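Local coordinates for L0028 (Mitochondria associated protein) (Escherichia coli, PDB 3GCG), which probably acts as a type III secreted effector and, like other bacterial guanine nucleotide exchange factors related to it, may activate host Rho-family GTPases, at residues F16-H20 and M134-V138. Sequence-based numbering, arbitrary orientation.
Sequences FVINH and MIEQV
The first modelled residues, F16-H20, form an extended lead into helix 20-32 and run beside helix 124-146, the CA atoms approaching from 9.9 Å between F16 and M134 to 7.7 Å between H20 and V138, where helix 20-32 begins. F16 and M134 extend toward one another across the gap. The CE methyl of M134 settles over the middle of the F16 ring, 3.6 Å from its centroid and only 12° off the ring normal, in a CH-pi contact. Bending of the M134 chain about CG-SD (chi3 76°) turns this methyl onto the ring. The sulfur SD stands 4.8 Å from the same centroid in an oblique Met-aromatic contact, so the methyl, rather than the sulfur, bears on the face. Near the ring plane the F16 edge meets two residues of the next helical turn: F16 CZ lies 4.2 Å from V138 CG2, and F16 CE2 lies 4.0 Å from Q137 OE1, the amide oxygen. V138 splits its branches between neighbours. While CG2 serves F16, V138 CG1 points to the H20 edge, 4.0 Å from H20 ND1, and more loosely touches I18 CG2. That I18 methyl in turn sits above one face of the H20 imidazole, offset toward its rim. Beyond the pair, Q117 of helix 108-118 touches both F16 and M134, and L23 of helix 20-32 packs on I18 and V138. N19 caps the start of that helix through OD1 to the backbone N of K22. No hydrogen bond joins the two segments, and H20 ND1, buried against a methyl, has no polar partner in the model. Adhesion therefore rests on dispersion and CH-pi contacts, by which the chain leading into helix 20-32 is laid against helix 124-146 within this all-helical fold.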
ATOM      1  N   PHE B  16      -9.398 -24.532  -7.505  1.00 40.98           N
ATOM      2  CA  PHE B  16     -10.249 -24.444  -6.276  1.00 40.91           C
ATOM      3  C   PHE B  16     -11.525 -23.664  -6.582  1.00 40.54           C
ATOM      4  O   PHE B  16     -11.604 -22.964  -7.596  1.00 42.00           O
ATOM      5  CB  PHE B  16      -9.477 -23.759  -5.137  1.00 41.25           C
ATOM      6  CG  PHE B  16      -9.223 -22.293  -5.369  1.00 42.16           C
ATOM      7  CD1 PHE B  16     -10.158 -21.338  -4.971  1.00 43.15           C
ATOM      8  CD2 PHE B  16      -8.079 -21.869  -6.036  1.00 42.80           C
ATOM      9  CE1 PHE B  16      -9.957 -19.986  -5.239  1.00 42.44           C
ATOM     10  CE2 PHE B  16      -7.869 -20.519  -6.311  1.00 42.32           C
ATOM     11  CZ  PHE B  16      -8.810 -19.577  -5.913  1.00 43.38           C
ATOM     12  N   VAL B  17     -12.516 -23.787  -5.705  1.00 38.11           N
ATOM     13  CA  VAL B  17     -13.787 -23.092  -5.890  1.00 36.34           C
ATOM     14  C   VAL B  17     -14.138 -22.273  -4.659  1.00 34.11           C
ATOM     15  O   VAL B  17     -13.908 -22.698  -3.528  1.00 34.00           O
ATOM     16  CB  VAL B  17     -14.947 -24.085  -6.168  1.00 37.16           C
ATOM     17  CG1 VAL B  17     -16.261 -23.333  -6.303  1.00 35.98           C
ATOM     18  CG2 VAL B  17     -14.660 -24.867  -7.436  1.00 38.67           C
ATOM     19  N   ILE B  18     -14.702 -21.095  -4.883  1.00 31.62           N
ATOM     20  CA  ILE B  18     -15.080 -20.238  -3.783  1.00 29.99           C
ATOM     21  C   ILE B  18     -16.357 -19.509  -4.167  1.00 29.24           C
ATOM     22  O   ILE B  18     -16.582 -19.229  -5.340  1.00 29.92           O
ATOM     23  CB  ILE B  18     -13.937 -19.240  -3.464  1.00 31.77           C
ATOM     24  CG1 ILE B  18     -14.129 -18.657  -2.062  1.00 32.48           C
ATOM     25  CG2 ILE B  18     -13.882 -18.149  -4.516  1.00 30.64           C
ATOM     26  CD1 ILE B  18     -12.925 -17.900  -1.549  1.00 35.13           C
ATOM     27  N   ASN B  19     -17.204 -19.227  -3.183  1.00 29.01           N
ATOM     28  CA  ASN B  19     -18.469 -18.535  -3.421  1.00 29.37           C
ATOM     29  C   ASN B  19     -18.254 -17.020  -3.383  1.00 29.12           C
ATOM     30  O   ASN B  19     -18.368 -16.392  -2.327  1.00 30.88           O
ATOM     31  CB  ASN B  19     -19.489 -18.937  -2.350  1.00 29.77           C
ATOM     32  CG  ASN B  19     -20.862 -18.355  -2.600  1.00 29.75           C
ATOM     33  OD1 ASN B  19     -20.985 -17.253  -3.119  1.00 30.33           O
ATOM     34  ND2 ASN B  19     -21.906 -19.089  -2.214  1.00 31.18           N
ATOM     35  N   HIS B  20     -17.945 -16.442  -4.539  1.00 28.04           N
ATOM     36  CA  HIS B  20     -17.706 -15.003  -4.657  1.00 26.04           C
ATOM     37  C   HIS B  20     -18.847 -14.184  -4.069  1.00 25.68           C
ATOM     38  O   HIS B  20     -18.636 -13.084  -3.546  1.00 24.46           O
ATOM     39  CB  HIS B  20     -17.499 -14.651  -6.126  1.00 24.86           C
ATOM     40  CG  HIS B  20     -16.406 -15.439  -6.771  1.00 24.49           C
ATOM     41  ND1 HIS B  20     -15.074 -15.124  -6.616  1.00 25.63           N
ATOM     42  CD2 HIS B  20     -16.442 -16.577  -7.504  1.00 24.93           C
ATOM     43  CE1 HIS B  20     -14.336 -16.037  -7.222  1.00 24.77           C
ATOM     44  NE2 HIS B  20     -15.141 -16.930  -7.767  1.00 24.26           N
ATOM     45  N   MET B 134      -3.672 -15.829  -5.118  1.00 21.50           N
ATOM     46  CA  MET B 134      -5.102 -16.076  -5.008  1.00 21.19           C
ATOM     47  C   MET B 134      -5.841 -14.770  -4.735  1.00 20.01           C
ATOM     48  O   MET B 134      -6.974 -14.602  -5.163  1.00 19.39           O
ATOM     49  CB  MET B 134      -5.381 -17.103  -3.904  1.00 21.59           C
ATOM     50  CG  MET B 134      -5.103 -18.546  -4.337  1.00 22.07           C
ATOM     51  SD  MET B 134      -5.206 -19.768  -2.997  1.00 24.13           S
ATOM     52  CE  MET B 134      -7.023 -19.921  -2.786  1.00 20.02           C
ATOM     53  N   ILE B 135      -5.198 -13.844  -4.029  1.00 20.73           N
ATOM     54  CA  ILE B 135      -5.825 -12.553  -3.747  1.00 20.76           C
ATOM     55  C   ILE B 135      -6.035 -11.795  -5.058  1.00 20.99           C
ATOM     56  O   ILE B 135      -7.070 -11.153  -5.255  1.00 22.50           O
ATOM     57  CB  ILE B 135      -4.964 -11.679  -2.777  1.00 17.87           C
ATOM     58  CG1 ILE B 135      -5.133 -12.176  -1.343  1.00 15.50           C
ATOM     59  CG2 ILE B 135      -5.371 -10.212  -2.875  1.00 14.01           C
ATOM     60  CD1 ILE B 135      -4.356 -11.376  -0.325  1.00 15.78           C
ATOM     61  N   GLU B 136      -5.059 -11.868  -5.952  1.00 19.79           N
ATOM     62  CA  GLU B 136      -5.186 -11.185  -7.233  1.00 21.91           C
ATOM     63  C   GLU B 136      -6.364 -11.776  -8.017  1.00 23.40           C
ATOM     64  O   GLU B 136      -7.239 -11.048  -8.488  1.00 22.71           O
ATOM     65  CB  GLU B 136      -3.895 -11.332  -8.044  1.00 22.58           C
ATOM     66  CG  GLU B 136      -3.958 -10.687  -9.423  1.00 27.67           C
ATOM     67  CD  GLU B 136      -4.016  -9.162  -9.378  1.00 29.87           C
ATOM     68  OE1 GLU B 136      -4.581  -8.565 -10.322  1.00 29.97           O
ATOM     69  OE2 GLU B 136      -3.485  -8.560  -8.415  1.00 31.78           O
ATOM     70  N   GLN B 137      -6.387 -13.101  -8.136  1.00 23.86           N
ATOM     71  CA  GLN B 137      -7.442 -13.798  -8.866  1.00 25.72           C
ATOM     72  C   GLN B 137      -8.856 -13.577  -8.350  1.00 23.47           C
ATOM     73  O   GLN B 137      -9.762 -13.292  -9.126  1.00 23.92           O
ATOM     74  CB  GLN B 137      -7.179 -15.307  -8.885  1.00 29.95           C
ATOM     75  CG  GLN B 137      -5.863 -15.718  -9.516  1.00 38.76           C
ATOM     76  CD  GLN B 137      -5.782 -17.216  -9.782  1.00 42.72           C
ATOM     77  OE1 GLN B 137      -6.159 -18.033  -8.939  1.00 45.21           O
ATOM     78  NE2 GLN B 137      -5.277 -17.581 -10.959  1.00 45.71           N
ATOM     79  N   VAL B 138      -9.046 -13.722  -7.044  1.00 21.83           N
ATOM     80  CA  VAL B 138     -10.369 -13.573  -6.441  1.00 21.38           C
ATOM     81  C   VAL B 138     -10.918 -12.140  -6.391  1.00 20.20           C
ATOM     82  O   VAL B 138     -12.125 -11.927  -6.543  1.00 16.39           O
ATOM     83  CB  VAL B 138     -10.385 -14.196  -5.023  1.00 20.48           C
ATOM     84  CG1 VAL B 138     -11.789 -14.192  -4.463  1.00 20.85           C
ATOM     85  CG2 VAL B 138      -9.864 -15.623  -5.086  1.00 21.47           C
TER